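Local atomic coordinates of Atg1 tMIT (Kluyveromyces marxianus, PDB entry 4P1N), a protein that acts as a serine/threonine kinase essential for autophagosome formation and, through the tandem MIT region seen here, binds the MIM segment of Atg13. Residues A19-M24 and W221-I225; L110-I115 and H230-V236; Y209-E213 and L270-M274. The contacts are given in a common frame with arbitrary orientation. Numbering follows the deposited sequence.

Contact 1: residues A19-M24 and W221-I225; sequences AKAFVM and WMLEI
Steeply crossed helices can pack an indole, an alanine and flexible side chains together. A19-M24 and W221-I225 are both helical, with axes 9.4 Å apart at closest approach and a signed crossing angle of -103°; K20 and W221 bring the CA atoms nearest, 5.6 Å apart. W221, with chi1 in m, lays its indole against A19: A19 CB stands 3.9 Å from the centroid of the six-membered ring, 18° off its normal, a CH-pi contact over the face. At the ring edge, K20 CE comes within 3.8 Å of W221 CE3. M222 follows, its CG 3.2 Å from V23 CG1. E224 is partly exposed, its OE2 4.5 Å from K20 NZ, beyond a salt bridge. I225 (m, t) extends CD1 to 3.2 Å from M24 CE and 3.9 Å from K20 O. M24 reaches it by folding through t, p, p. No hydrogen bond spans the segments; the join, mainly apolar, is a near-perpendicular helix crossing where the two MIT domains of this tandem meet.

Contact 2: residues L110-I115 and H230-V236; sequences LKSLTI and HLSSNEV
A buried lysine that holds a loop to a helix shows how one charge can gather several acceptors, here between two MIT domains and beside Atg13. L110-I115 is helical; H230-V236 is mostly loop and runs along its face in the opposite sense, so that I115 lies nearest L231 (CA-CA 6.5 Å) and L110 nearest E235 (6.8 Å). K111, curled through t, p, p, t, places NZ in a salt bridge with E235, donating to E235 OE1 at 2.9 Å and weakly to E235 OE2 at 3.2 Å. K111 NZ also donates to L231 O at 2.8 Å. N234 OD1 accepts from V236 N at 2.9 Å, an Asx turn, and S232 OG is satisfied by D228 O. Apolar contacts flank the polar group: I115 CG1 to L231 CD2 at 4.2 Å and L110 CD1 to V236 CG1 at 4.1 Å. V236 backbone hydrogen-bonds to Atg13, which packs aromatic surface on L113 and T114. T114 OG1 (chi1 m) donates to E235 OE1 across a very short 2.5 Å.

Contact 3: residues Y209-E213 and L270-M274; sequences YNTCE and LKSKM
This is a partly buried helix-helix contact at the periphery of the second MIT domain, where the start of helix 209-227 lies beside the end of helix 250-273. Y209-E213 is helical throughout; L270-K273 is helical and M274 follows it. The register runs in opposite senses, Y209 facing M274 (CA-CA 7.2 Å) and E213 facing L270 (7.3 Å). L270 fills the centre: its CD2 lies 3.9 Å from the Y209 ring centroid, 23° off the normal, in a CH-pi contact over the face, while L270 CD1 meets C212 CB at 4.0 Å. Such antiparallel neighbours are the building principle of the MIT helical bundle, and helix 184-204 supplies its third member, with L202 touching C212. M274 (chi1 p, chi2 t) swings back, so that M274 CE is 3.8 Å from Y209 CB. At the exposed margin, K271 NZ donates to E213 OE2 at 2.8 Å in a salt bridge. K273 CE approaches Y209 OH to 3.6 Å, and the K273 ammonium is paired with E203 of helix 184-204.

In the fold
One helix can take part both in its own domain and in the joint to the next, as here. Contacts 1 and 2 touch, their centres 11 Å apart: M24 packs on S112, and I225 on L231 and S232. Both join the first MIT domain, through helices 10-33 and 95-129, to the second. Contact 3 lies within the second domain, its centre 20 Å from that of contact 1 and 31 Å from that of contact 2. Helix 209-227 links contacts 1 and 3: its start serves its own bundle, and its later part meets helix 10-33 while L223 still packs on helix 250-273. Along the chain every pair interleaves, and Atg13 lies close to all three.

Contact 1: residues A19-M24 and W221-I225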
loop_
_atom_site.group_PDB
_atom_site.type_symbol
_atom_site.label_atom_id
_atom_site.label_comp_id
_atom_site.label_asym_id
_atom_site.label_seq_id
_atom_site.Cartn_x
_atom_site.Cartn_y
_atom_site.Cartn_z
ATOM N N ALA B 19 5.556 -3.293 7.153
ATOM C CA ALA B 19 5.960 -2.353 8.197
ATOM C C ALA B 19 7.401 -1.874 8.038
ATOM O O ALA B 19 7.736 -0.669 8.151
ATOM C CB ALA B 19 5.759 -2.987 9.559
ATOM N N LYS B 20 8.264 -2.825 7.774
ATOM C CA LYS B 20 9.648 -2.529 7.459
ATOM C C LYS B 20 9.836 -1.677 6.198
ATOM O O LYS B 20 10.646 -0.716 6.194
ATOM C CB LYS B 20 10.416 -3.848 7.291
ATOM C CG LYS B 20 10.585 -4.607 8.607
ATOM C CD LYS B 20 11.070 -6.045 8.423
ATOM C CE LYS B 20 11.096 -6.735 9.775
ATOM N NZ LYS B 20 11.438 -8.157 9.596
ATOM N N ALA B 21 9.111 -2.015 5.130
ATOM C CA ALA B 21 9.195 -1.221 3.895
ATOM C C ALA B 21 8.696 0.180 4.168
ATOM O O ALA B 21 9.336 1.181 3.821
ATOM C CB ALA B 21 8.388 -1.882 2.780
ATOM N N PHE B 22 7.622 0.282 4.922
ATOM C CA PHE B 22 7.045 1.597 5.189
ATOM C C PHE B 22 8.012 2.513 5.920
ATOM O O PHE B 22 8.167 3.677 5.594
ATOM C CB PHE B 22 5.743 1.454 6.016
ATOM C CG PHE B 22 5.136 2.777 6.359
ATOM C CD1 PHE B 22 4.323 3.432 5.442
ATOM C CD2 PHE B 22 5.454 3.430 7.558
ATOM C CE1 PHE B 22 3.768 4.668 5.742
ATOM C CE2 PHE B 22 4.884 4.658 7.880
ATOM C CZ PHE B 22 4.074 5.308 6.962
ATOM N N VAL B 23 8.637 1.985 6.964
ATOM C CA VAL B 23 9.545 2.772 7.778
ATOM C C VAL B 23 10.776 3.224 6.970
ATOM O O VAL B 23 11.259 4.335 7.083
ATOM C CB VAL B 23 9.912 1.945 9.042
ATOM C CG1 VAL B 23 11.120 2.478 9.708
ATOM C CG2 VAL B 23 8.744 1.973 10.028
ATOM N N MET B 24 11.251 2.368 6.098
ATOM C CA MET B 24 12.382 2.690 5.264
ATOM C C MET B 24 11.970 3.704 4.165
ATOM O O MET B 24 12.673 4.682 3.868
ATOM C CB MET B 24 12.951 1.374 4.698
ATOM C CG MET B 24 14.386 1.466 4.226
ATOM S SD MET B 24 15.530 1.960 5.533
ATOM C CE MET B 24 15.043 0.904 6.787
ATOM N N TRP B 221 11.734 -1.823 14.093
ATOM C CA TRP B 221 11.607 -2.263 12.703
ATOM C C TRP B 221 12.878 -1.970 11.932
ATOM O O TRP B 221 13.368 -2.821 11.211
ATOM C CB TRP B 221 10.453 -1.596 11.996
ATOM C CG TRP B 221 9.122 -1.987 12.471
ATOM C CD1 TRP B 221 8.140 -1.134 12.921
ATOM C CD2 TRP B 221 8.552 -3.303 12.490
ATOM N NE1 TRP B 221 7.010 -1.843 13.216
ATOM C CE2 TRP B 221 7.233 -3.174 12.960
ATOM C CE3 TRP B 221 9.011 -4.557 12.112
ATOM C CZ2 TRP B 221 6.386 -4.241 13.086
ATOM C CZ3 TRP B 221 8.167 -5.651 12.254
ATOM C CH2 TRP B 221 6.866 -5.485 12.743
ATOM N N MET B 222 13.430 -0.776 12.125
ATOM C CA MET B 222 14.656 -0.343 11.420
ATOM C C MET B 222 15.834 -1.213 11.710
ATOM O O MET B 222 16.500 -1.668 10.791
ATOM C CB MET B 222 15.004 1.104 11.750
ATOM C CG MET B 222 13.962 2.059 11.193
ATOM S SD MET B 222 14.388 3.793 11.462
ATOM C CE MET B 222 15.756 4.008 10.371
ATOM N N LEU B 223 16.090 -1.475 12.990
ATOM C CA LEU B 223 17.217 -2.301 13.381
ATOM C C LEU B 223 17.044 -3.765 13.010
ATOM O O LEU B 223 18.043 -4.471 12.773
ATOM C CB LEU B 223 17.492 -2.175 14.901
ATOM C CG LEU B 223 17.939 -0.821 15.417
ATOM C CD1 LEU B 223 18.009 -0.817 16.943
ATOM C CD2 LEU B 223 19.284 -0.459 14.826
ATOM N N GLU B 224 15.814 -4.264 12.996
ATOM C CA GLU B 224 15.600 -5.657 12.557
ATOM C C GLU B 224 16.001 -5.859 11.116
ATOM O O GLU B 224 16.497 -6.906 10.745
ATOM C CB GLU B 224 14.162 -6.109 12.756
ATOM C CG GLU B 224 13.959 -6.690 14.137
ATOM C CD GLU B 224 12.547 -6.554 14.628
ATOM O OE1 GLU B 224 12.400 -6.314 15.841
ATOM O OE2 GLU B 224 11.603 -6.682 13.811
ATOM N N ILE B 225 15.829 -4.820 10.307
ATOM C CA ILE B 225 16.268 -4.878 8.941
ATOM C C ILE B 225 17.749 -5.258 8.891
ATOM O O ILE B 225 18.158 -6.083 8.078
ATOM C CB ILE B 225 15.982 -3.546 8.221
ATOM C CG1 ILE B 225 14.480 -3.416 8.009
ATOM C CG2 ILE B 225 16.715 -3.476 6.883
ATOM C CD1 ILE B 225 14.044 -1.992 7.721
#

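Contact 2: residues L110-I115 and H230-V236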
loop_
_atom_site.group_PDB
_atom_site.type_symbol
_atom_site.label_atom_id
_atom_site.label_comp_id
_atom_site.label_asym_id
_atom_site.label_seq_id
_atom_site.Cartn_x
_atom_site.Cartn_y
_atom_site.Cartn_z
ATOM N N LEU B 110 16.883 2.185 -2.245
ATOM C CA LEU B 110 17.318 0.848 -2.667
ATOM C C LEU B 110 17.073 -0.176 -1.562
ATOM O O LEU B 110 16.738 -1.292 -1.837
ATOM C CB LEU B 110 18.786 0.791 -3.086
ATOM C CG LEU B 110 19.205 1.616 -4.304
ATOM C CD1 LEU B 110 20.715 1.491 -4.482
ATOM C CD2 LEU B 110 18.576 1.142 -5.604
ATOM N N LYS B 111 17.220 0.215 -0.306
ATOM C CA LYS B 111 16.879 -0.668 0.752
ATOM C C LYS B 111 15.378 -0.922 0.808
ATOM O O LYS B 111 14.941 -2.081 1.011
ATOM C CB LYS B 111 17.414 -0.142 2.083
ATOM C CG LYS B 111 17.103 -1.012 3.280
ATOM C CD LYS B 111 17.754 -2.384 3.228
ATOM C CE LYS B 111 19.275 -2.323 3.425
ATOM N NZ LYS B 111 19.832 -3.575 2.874
ATOM N N SER B 112 14.579 0.119 0.614
ATOM C CA SER B 112 13.122 -0.072 0.465
ATOM C C SER B 112 12.764 -1.093 -0.585
ATOM O O SER B 112 11.961 -2.013 -0.368
ATOM C CB SER B 112 12.377 1.248 0.173
ATOM O OG SER B 112 12.687 2.234 1.140
ATOM N N LEU B 113 13.376 -0.955 -1.734
ATOM C CA LEU B 113 13.162 -1.912 -2.804
ATOM C C LEU B 113 13.535 -3.358 -2.449
ATOM O O LEU B 113 12.855 -4.294 -2.876
ATOM C CB LEU B 113 13.924 -1.483 -4.019
ATOM C CG LEU B 113 13.365 -0.292 -4.716
ATOM C CD1 LEU B 113 14.423 0.261 -5.661
ATOM C CD2 LEU B 113 12.108 -0.715 -5.498
ATOM N N THR B 114 14.540 -3.547 -1.607
ATOM C CA THR B 114 14.965 -4.895 -1.211
ATOM C C THR B 114 13.852 -5.500 -0.340
ATOM O O THR B 114 13.469 -6.657 -0.489
ATOM C CB THR B 114 16.321 -4.894 -0.416
ATOM O OG1 THR B 114 17.392 -4.603 -1.298
ATOM C CG2 THR B 114 16.613 -6.229 0.216
ATOM N N ILE B 115 13.314 -4.701 0.546
ATOM C CA ILE B 115 12.237 -5.178 1.428
ATOM C C ILE B 115 10.966 -5.447 0.644
ATOM O O ILE B 115 10.332 -6.488 0.809
ATOM C CB ILE B 115 11.995 -4.177 2.565
ATOM C CG1 ILE B 115 13.305 -3.918 3.296
ATOM C CG2 ILE B 115 10.999 -4.729 3.576
ATOM C CD1 ILE B 115 13.209 -2.717 4.228
ATOM N N HIS B 230 18.034 -11.926 5.008
ATOM C CA HIS B 230 17.512 -11.642 3.676
ATOM C C HIS B 230 17.389 -10.131 3.399
ATOM O O HIS B 230 17.023 -9.789 2.294
ATOM C CB HIS B 230 16.103 -12.246 3.414
ATOM C CG HIS B 230 15.710 -13.393 4.302
ATOM N ND1 HIS B 230 14.948 -13.222 5.441
ATOM C CD2 HIS B 230 15.914 -14.732 4.185
ATOM C CE1 HIS B 230 14.729 -14.399 6.004
ATOM N NE2 HIS B 230 15.307 -15.331 5.263
ATOM N N LEU B 231 17.631 -9.252 4.387
ATOM C CA LEU B 231 17.437 -7.792 4.225
ATOM C C LEU B 231 18.669 -6.935 4.534
ATOM O O LEU B 231 18.727 -5.778 4.123
ATOM C CB LEU B 231 16.339 -7.303 5.154
ATOM C CG LEU B 231 14.983 -7.981 5.086
ATOM C CD1 LEU B 231 14.023 -7.241 6.025
ATOM C CD2 LEU B 231 14.464 -7.986 3.661
ATOM N N SER B 232 19.619 -7.496 5.281
ATOM C CA SER B 232 20.776 -6.776 5.774
ATOM C C SER B 232 21.906 -6.722 4.765
ATOM O O SER B 232 22.876 -6.030 4.988
ATOM C CB SER B 232 21.335 -7.451 7.031
ATOM O OG SER B 232 21.684 -8.785 6.737
ATOM N N SER B 233 21.782 -7.443 3.670
ATOM C CA SER B 233 22.745 -7.332 2.575
ATOM C C SER B 233 22.696 -5.978 1.877
ATOM O O SER B 233 21.626 -5.427 1.696
ATOM C CB SER B 233 22.498 -8.438 1.562
ATOM O OG SER B 233 23.063 -9.630 2.102
ATOM N N ASN B 234 23.863 -5.484 1.454
ATOM C CA ASN B 234 23.989 -4.130 0.951
ATOM C C ASN B 234 23.857 -4.123 -0.561
ATOM O O ASN B 234 24.633 -4.777 -1.272
ATOM C CB ASN B 234 25.312 -3.520 1.386
ATOM C CG ASN B 234 25.408 -2.035 1.057
ATOM O OD1 ASN B 234 25.138 -1.626 -0.069
ATOM N ND2 ASN B 234 25.803 -1.223 2.043
ATOM N N GLU B 235 22.905 -3.328 -1.052
ATOM C CA GLU B 235 22.556 -3.423 -2.425
ATOM C C GLU B 235 23.541 -2.759 -3.403
ATOM O O GLU B 235 23.383 -2.902 -4.585
ATOM C CB GLU B 235 21.085 -3.042 -2.767
ATOM C CG GLU B 235 19.989 -2.492 -1.880
ATOM C CD GLU B 235 19.973 -2.739 -0.395
ATOM O OE1 GLU B 235 19.156 -3.584 0.094
ATOM O OE2 GLU B 235 20.682 -1.965 0.295
ATOM N N VAL B 236 24.558 -2.049 -2.923
ATOM C CA VAL B 236 25.567 -1.521 -3.836
ATOM C C VAL B 236 26.800 -2.411 -3.840
ATOM O O VAL B 236 27.694 -2.164 -4.596
ATOM C CB VAL B 236 25.938 -0.050 -3.541
ATOM C CG1 VAL B 236 24.715 0.853 -3.738
ATOM C CG2 VAL B 236 26.498 0.126 -2.142
#

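Contact 3: residues Y209-E213 and L270-M274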
loop_
_atom_site.group_PDB
_atom_site.type_symbol
_atom_site.label_atom_id
_atom_site.label_comp_id
_atom_site.label_asym_id
_atom_site.label_seq_id
_atom_site.Cartn_x
_atom_site.Cartn_y
_atom_site.Cartn_z
ATOM N N TYR B 209 1.979 8.839 25.287
ATOM C CA TYR B 209 2.491 7.476 25.280
ATOM C C TYR B 209 2.412 6.760 23.940
ATOM O O TYR B 209 3.301 5.987 23.609
ATOM C CB TYR B 209 1.812 6.636 26.374
ATOM C CG TYR B 209 2.348 6.938 27.753
ATOM C CD1 TYR B 209 3.591 7.575 27.928
ATOM C CD2 TYR B 209 1.628 6.610 28.885
ATOM C CE1 TYR B 209 4.082 7.863 29.191
ATOM C CE2 TYR B 209 2.123 6.891 30.154
ATOM C CZ TYR B 209 3.353 7.511 30.296
ATOM O OH TYR B 209 3.858 7.799 31.545
ATOM N N ASN B 210 1.348 6.995 23.184
ATOM C CA ASN B 210 1.210 6.382 21.879
ATOM C C ASN B 210 2.341 6.829 20.980
ATOM O O ASN B 210 2.934 6.009 20.270
ATOM C CB ASN B 210 -0.131 6.743 21.252
ATOM C CG ASN B 210 -1.307 6.171 22.015
ATOM O OD1 ASN B 210 -2.452 6.441 21.679
ATOM N ND2 ASN B 210 -1.035 5.381 23.041
ATOM N N THR B 211 2.654 8.124 21.052
ATOM C CA THR B 211 3.728 8.715 20.247
ATOM C C THR B 211 5.020 7.995 20.565
ATOM O O THR B 211 5.724 7.558 19.667
ATOM C CB THR B 211 3.837 10.240 20.523
ATOM O OG1 THR B 211 2.592 10.858 20.183
ATOM C CG2 THR B 211 4.932 10.884 19.731
ATOM N N CYS B 212 5.290 7.820 21.857
ATOM C CA CYS B 212 6.483 7.110 22.302
ATOM C C CYS B 212 6.506 5.662 21.830
ATOM O O CYS B 212 7.561 5.181 21.425
ATOM C CB CYS B 212 6.589 7.129 23.812
ATOM S SG CYS B 212 6.727 8.777 24.493
ATOM N N GLU B 213 5.343 5.002 21.862
ATOM C CA GLU B 213 5.227 3.587 21.489
ATOM C C GLU B 213 5.560 3.361 20.031
ATOM O O GLU B 213 6.277 2.434 19.680
ATOM C CB GLU B 213 3.811 3.043 21.753
ATOM C CG GLU B 213 3.571 1.653 21.139
ATOM C CD GLU B 213 2.277 0.965 21.589
ATOM O OE1 GLU B 213 1.429 1.630 22.223
ATOM O OE2 GLU B 213 2.116 -0.251 21.291
ATOM N N LEU B 270 7.074 0.638 28.851
ATOM C CA LEU B 270 6.111 1.652 28.480
ATOM C C LEU B 270 4.699 1.067 28.332
ATOM O O LEU B 270 3.720 1.655 28.781
ATOM C CB LEU B 270 6.538 2.298 27.177
ATOM C CG LEU B 270 6.031 3.684 26.792
ATOM C CD1 LEU B 270 5.418 3.617 25.394
ATOM C CD2 LEU B 270 5.085 4.364 27.775
ATOM N N LYS B 271 4.584 -0.084 27.699
ATOM C CA LYS B 271 3.261 -0.721 27.540
ATOM C C LYS B 271 2.620 -1.084 28.871
ATOM O O LYS B 271 1.392 -0.995 29.023
ATOM C CB LYS B 271 3.378 -1.960 26.673
ATOM C CG LYS B 271 3.822 -1.587 25.269
ATOM C CD LYS B 271 2.717 -1.685 24.247
ATOM C CE LYS B 271 2.733 -3.025 23.530
ATOM N NZ LYS B 271 2.113 -2.865 22.177
ATOM N N SER B 272 3.454 -1.479 29.829
ATOM C CA SER B 272 2.983 -1.794 31.169
ATOM C C SER B 272 2.348 -0.587 31.819
ATOM O O SER B 272 1.294 -0.703 32.429
ATOM C CB SER B 272 4.129 -2.278 32.053
ATOM O OG SER B 272 4.866 -3.276 31.389
ATOM N N LYS B 273 3.008 0.560 31.695
ATOM C CA LYS B 273 2.501 1.818 32.239
ATOM C C LYS B 273 1.184 2.285 31.611
ATOM O O LYS B 273 0.376 2.888 32.298
ATOM C CB LYS B 273 3.551 2.932 32.107
ATOM C CG LYS B 273 4.748 2.755 33.031
ATOM C CD LYS B 273 5.999 3.435 32.487
ATOM C CE LYS B 273 5.874 4.949 32.500
ATOM N NZ LYS B 273 6.991 5.589 31.757
ATOM N N MET B 274 0.952 2.031 30.325
ATOM C CA MET B 274 -0.300 2.501 29.700
ATOM C C MET B 274 -1.490 1.507 29.785
ATOM O O MET B 274 -2.570 1.791 29.264
ATOM C CB MET B 274 -0.055 3.041 28.268
ATOM C CG MET B 274 0.252 2.054 27.146
ATOM S SD MET B 274 0.567 2.878 25.541
ATOM C CE MET B 274 2.339 3.006 25.580
#